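DUF1116 domain-containing protein (Enterococcus faecalis, PDB 3CLQ) is of unknown function but belongs to the AllG family, named after a subunit of oxamate carbamoyltransferase, and may have a related role. Local coordinates at residues L152-M155 against R156-G160; Q218-E221 against V222-L226. All coordinates share one frame; numbering follows the deposited sequence.

Contact 1: residues L152-M155 against R156-G160; sequences LIWM and RDVLG
Val158 lies over one face of the Trp154 indole, one turn further along the same helix. Its CG1 makes a CH-pi contact with the five-membered ring, 4.1 Å from the centroid and 23° off the normal, while CG2 covers the same ring system nearer its rim. Trp154 holds CG anti to its own amide nitrogen (chi1 -180°), which swings the indole along the helix and also brings CZ3 to 3.4 Å from Leu159 CB. Met155 and Leu159 run side by side, the selenomethionine CG 3.9 Å from Leu159 CD2.

The polar pairing is on another flank. Arg156 NE donates to Asp157 OD1 at 2.7 Å, a salt bridge between sequence neighbours that meets the carboxylate on its syn side, 32° out of plane. Ile153 CG2 packs over one face of the guanidinium, 3.6 Å from Arg156 NH2, and also touches the Asp157 carboxylate.

In the backbone the helix widens into a pi-type turn. Val158 N still bonds Trp154 O at 2.9 Å, but Gly160 N reaches back five residues to Met155 O at 2.7 Å.

All this belongs to helix 146-168. Trp154 and Leu159 face helix 216-226, Leu152, Ile153 and Arg156 rest on Phe72 of helix 60-73, and Met155 packs on Leu131 and Glu133, just beyond strand 126-130.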
loop_
_atom_site.group_PDB
_atom_site.type_symbol
_atom_site.label_atom_id
_atom_site.label_comp_id
_atom_site.label_asym_id
_atom_site.label_seq_id
_atom_site.Cartn_x
_atom_site.Cartn_y
_atom_site.Cartn_z
ATOM N N LEU B 152 20.824 -18.066 -6.791
ATOM C CA LEU B 152 20.316 -18.300 -8.131
ATOM C C LEU B 152 19.816 -19.740 -8.327
ATOM O O LEU B 152 18.814 -19.969 -9.014
ATOM C CB LEU B 152 21.398 -18.002 -9.166
ATOM C CG LEU B 152 21.460 -16.589 -9.726
ATOM C CD1 LEU B 152 21.331 -16.693 -11.228
ATOM C CD2 LEU B 152 20.337 -15.712 -9.201
ATOM N N ILE B 153 20.531 -20.703 -7.747
ATOM C CA ILE B 153 20.158 -22.119 -7.846
ATOM C C ILE B 153 18.938 -22.439 -6.986
ATOM O O ILE B 153 18.054 -23.197 -7.390
ATOM C CB ILE B 153 21.335 -23.037 -7.457
ATOM C CG1 ILE B 153 22.429 -22.940 -8.513
ATOM C CG2 ILE B 153 20.883 -24.488 -7.307
ATOM C CD1 ILE B 153 23.764 -23.379 -8.020
ATOM N N TRP B 154 18.900 -21.840 -5.801
ATOM C CA TRP B 154 17.755 -21.934 -4.918
ATOM C C TRP B 154 16.510 -21.416 -5.629
ATOM O O TRP B 154 15.447 -22.030 -5.585
ATOM C CB TRP B 154 18.021 -21.128 -3.655
ATOM C CG TRP B 154 16.896 -21.157 -2.668
ATOM C CD1 TRP B 154 16.694 -22.076 -1.682
ATOM C CD2 TRP B 154 15.823 -20.210 -2.560
ATOM N NE1 TRP B 154 15.558 -21.768 -0.974
ATOM C CE2 TRP B 154 15.006 -20.625 -1.493
ATOM C CE3 TRP B 154 15.471 -19.058 -3.267
ATOM C CZ2 TRP B 154 13.859 -19.930 -1.117
ATOM C CZ3 TRP B 154 14.329 -18.368 -2.886
ATOM C CH2 TRP B 154 13.543 -18.807 -1.827
HETATM N N MSE B 155 16.647 -20.292 -6.309
HETATM C CA MSE B 155 15.522 -19.730 -7.046
HETATM C C MSE B 155 15.068 -20.571 -8.236
HETATM O O MSE B 155 13.926 -20.471 -8.666
HETATM C CB MSE B 155 15.855 -18.333 -7.523
HETATM C CG MSE B 155 16.065 -17.366 -6.397
HETATM SE SE MSE B 155 16.591 -15.676 -7.166
HETATM C CE MSE B 155 14.842 -14.946 -7.670
ATOM N N ARG B 156 15.949 -21.394 -8.786
ATOM C CA ARG B 156 15.516 -22.215 -9.906
ATOM C C ARG B 156 15.191 -23.647 -9.496
ATOM O O ARG B 156 14.560 -24.377 -10.258
ATOM C CB ARG B 156 16.533 -22.218 -11.045
ATOM C CG ARG B 156 17.784 -22.968 -10.725
ATOM C CD ARG B 156 18.146 -23.967 -11.794
ATOM N NE ARG B 156 18.830 -25.044 -11.110
ATOM C CZ ARG B 156 20.139 -25.255 -11.125
ATOM N NH1 ARG B 156 20.960 -24.501 -11.847
ATOM N NH2 ARG B 156 20.615 -26.256 -10.416
ATOM N N ASP B 157 15.615 -24.042 -8.300
ATOM C CA ASP B 157 15.358 -25.395 -7.818
ATOM C C ASP B 157 14.093 -25.426 -6.984
ATOM O O ASP B 157 13.350 -26.413 -6.995
ATOM C CB ASP B 157 16.525 -25.898 -6.974
ATOM C CG ASP B 157 17.654 -26.465 -7.810
ATOM O OD1 ASP B 157 17.640 -26.292 -9.052
ATOM O OD2 ASP B 157 18.552 -27.084 -7.208
ATOM N N VAL B 158 13.861 -24.339 -6.250
ATOM C CA VAL B 158 12.723 -24.274 -5.357
ATOM C C VAL B 158 11.780 -23.078 -5.606
ATOM O O VAL B 158 10.712 -23.262 -6.188
ATOM C CB VAL B 158 13.136 -24.508 -3.855
ATOM C CG1 VAL B 158 14.654 -24.551 -3.684
ATOM C CG2 VAL B 158 12.445 -23.528 -2.900
ATOM N N LEU B 159 12.158 -21.875 -5.195
ATOM C CA LEU B 159 11.319 -20.709 -5.441
ATOM C C LEU B 159 10.622 -20.698 -6.818
ATOM O O LEU B 159 9.399 -20.566 -6.916
ATOM C CB LEU B 159 12.134 -19.437 -5.287
ATOM C CG LEU B 159 11.349 -18.159 -5.581
ATOM C CD1 LEU B 159 10.153 -17.924 -4.623
ATOM C CD2 LEU B 159 12.322 -16.981 -5.560
ATOM N N GLY B 160 11.403 -20.836 -7.878
ATOM C CA GLY B 160 10.866 -20.918 -9.239
ATOM C C GLY B 160 9.744 -21.920 -9.471
ATOM O O GLY B 160 8.636 -21.533 -9.842
#

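Contact 2: residues Q218-E221 against V222-L226; sequences QLKE and VFEFL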
loop_
_atom_site.group_PDB
_atom_site.type_symbol
_atom_site.label_atom_id
_atom_site.label_comp_id
_atom_site.label_asym_id
_atom_site.label_seq_id
_atom_site.Cartn_x
_atom_site.Cartn_y
_atom_site.Cartn_z
ATOM N N GLN B 218 9.322 -25.332 3.535
ATOM C CA GLN B 218 9.736 -24.582 2.346
ATOM C C GLN B 218 8.963 -23.278 2.096
ATOM O O GLN B 218 9.493 -22.297 1.544
ATOM C CB GLN B 218 9.652 -25.472 1.113
ATOM C CG GLN B 218 10.721 -26.527 1.070
ATOM C CD GLN B 218 10.645 -27.384 -0.175
ATOM O OE1 GLN B 218 9.603 -27.973 -0.471
ATOM N NE2 GLN B 218 11.757 -27.468 -0.908
ATOM N N LEU B 219 7.690 -23.274 2.466
ATOM C CA LEU B 219 6.927 -22.070 2.367
ATOM C C LEU B 219 7.555 -21.107 3.348
ATOM O O LEU B 219 7.677 -19.923 3.060
ATOM C CB LEU B 219 5.473 -22.334 2.705
ATOM C CG LEU B 219 4.511 -22.600 1.542
ATOM C CD1 LEU B 219 5.228 -22.825 0.264
ATOM C CD2 LEU B 219 3.634 -23.797 1.850
ATOM N N LYS B 220 7.998 -21.612 4.491
ATOM C CA LYS B 220 8.555 -20.733 5.505
ATOM C C LYS B 220 9.734 -19.890 5.002
ATOM O O LYS B 220 9.737 -18.651 5.136
ATOM C CB LYS B 220 8.904 -21.506 6.768
ATOM C CG LYS B 220 9.008 -20.615 7.982
ATOM C CD LYS B 220 10.473 -20.432 8.364
ATOM C CE LYS B 220 10.807 -21.179 9.640
ATOM N NZ LYS B 220 10.173 -20.518 10.800
ATOM N N GLU B 221 10.719 -20.531 4.390
ATOM C CA GLU B 221 11.856 -19.766 3.898
ATOM C C GLU B 221 11.528 -18.910 2.665
ATOM O O GLU B 221 12.113 -17.834 2.471
ATOM C CB GLU B 221 13.115 -20.634 3.738
ATOM C CG GLU B 221 13.334 -21.276 2.414
ATOM C CD GLU B 221 14.708 -21.966 2.351
ATOM O OE1 GLU B 221 14.781 -23.222 2.515
ATOM O OE2 GLU B 221 15.724 -21.245 2.153
ATOM N N VAL B 222 10.559 -19.331 1.864
ATOM C CA VAL B 222 10.108 -18.459 0.785
ATOM C C VAL B 222 9.424 -17.154 1.284
ATOM O O VAL B 222 9.572 -16.100 0.662
ATOM C CB VAL B 222 9.216 -19.198 -0.204
ATOM C CG1 VAL B 222 8.404 -18.227 -1.001
ATOM C CG2 VAL B 222 10.061 -20.038 -1.131
ATOM N N PHE B 223 8.691 -17.198 2.392
ATOM C CA PHE B 223 8.165 -15.951 2.929
ATOM C C PHE B 223 9.304 -15.101 3.453
ATOM O O PHE B 223 9.295 -13.881 3.309
ATOM C CB PHE B 223 7.187 -16.188 4.072
ATOM C CG PHE B 223 5.968 -16.951 3.680
ATOM C CD1 PHE B 223 5.183 -16.528 2.606
ATOM C CD2 PHE B 223 5.591 -18.084 4.398
ATOM C CE1 PHE B 223 4.051 -17.232 2.243
ATOM C CE2 PHE B 223 4.444 -18.793 4.051
ATOM C CZ PHE B 223 3.675 -18.381 2.973
ATOM N N GLU B 224 10.280 -15.746 4.081
ATOM C CA GLU B 224 11.413 -15.021 4.616
ATOM C C GLU B 224 12.064 -14.258 3.476
ATOM O O GLU B 224 12.433 -13.094 3.625
ATOM C CB GLU B 224 12.404 -15.998 5.193
ATOM C CG GLU B 224 13.128 -15.555 6.446
ATOM C CD GLU B 224 13.496 -16.775 7.324
ATOM O OE1 GLU B 224 12.761 -16.988 8.328
ATOM O OE2 GLU B 224 14.464 -17.527 6.990
ATOM N N PHE B 225 12.183 -14.924 2.335
ATOM C CA PHE B 225 12.756 -14.349 1.133
ATOM C C PHE B 225 11.892 -13.204 0.550
ATOM O O PHE B 225 12.403 -12.143 0.146
ATOM C CB PHE B 225 12.953 -15.472 0.107
ATOM C CG PHE B 225 13.501 -15.017 -1.219
ATOM C CD1 PHE B 225 14.876 -15.001 -1.453
ATOM C CD2 PHE B 225 12.652 -14.644 -2.243
ATOM C CE1 PHE B 225 15.401 -14.604 -2.690
ATOM C CE2 PHE B 225 13.166 -14.233 -3.474
ATOM C CZ PHE B 225 14.539 -14.215 -3.697
ATOM N N LEU B 226 10.580 -13.405 0.529
ATOM C CA LEU B 226 9.711 -12.442 -0.109
ATOM C C LEU B 226 9.598 -11.120 0.651
ATOM O O LEU B 226 9.368 -10.080 0.039
ATOM C CB LEU B 226 8.345 -13.055 -0.432
ATOM C CG LEU B 226 8.292 -14.143 -1.536
ATOM C CD1 LEU B 226 6.936 -14.841 -1.498
ATOM C CD2 LEU B 226 8.600 -13.632 -2.972
#
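Val222 sits one turn after Gln218, and its amide N donates to Gln218 O at 3.2 Å, with its CG2 packed against the same carbonyl oxygen. The valine also touches Leu162 of helix 146-168 and Met209 of helix 195-210, so it is wedged between helices.

Phe223 follows, its N bonded to Leu219 O at 3.0 Å in a nearly linear approach to the carbonyl. With CG anti to its own carbonyl carbon (chi1 -62°), the ring leans back along the helix: CD2 comes to 3.1 Å from Leu219 O, and CE2 meets Leu219 CB at 3.9 Å. Thr206 of the second subunit packs against this phenylalanine, and Arg216 of that subunit against Leu219.

Glu224 N bonds Lys220 O at 3.1 Å. Their side chains pass at an angle to each other, Lys220 CD being 4.1 Å from Glu224 OE1, but Lys220 NZ stays 5.0 Å from that oxygen, too far for a salt bridge.

Phe225 N closes the next turn on Glu221 O at 2.9 Å, and the ring leads away to meet Trp154. Leu226 N then bonds Val222 O.

Chemically, regular i to i+4 backbone bonds carry this contact, and the lysine and glutamate could add at most a loose electrostatic attraction. The apolar groups largely serve neighbouring helices and the dimer partner.

Overall arrangement
Contact 1 comes first along the chain, on helix 146-168, and contact 2 follows on helix 216-226; their centres are about 12 Å apart. The two helices pack together through these residues. Trp154 CZ3 lies 3.7 Å from Phe225 CD1, their ring planes inclined at about 40°, and Leu159 CD2 approaches Phe225 CE2 at 3.6 Å. Both contacts belong to the AllG-like part of the protein and lie on the same side of the molecule: the centres of contacts 1 and 2 lie about 22 and 25 Å from the centre of the chain. Contact 2 also meets the second subunit, whereas contact 1 touches no other chain, so residues 218-226 pack against helix 146-168 and also against the second subunit.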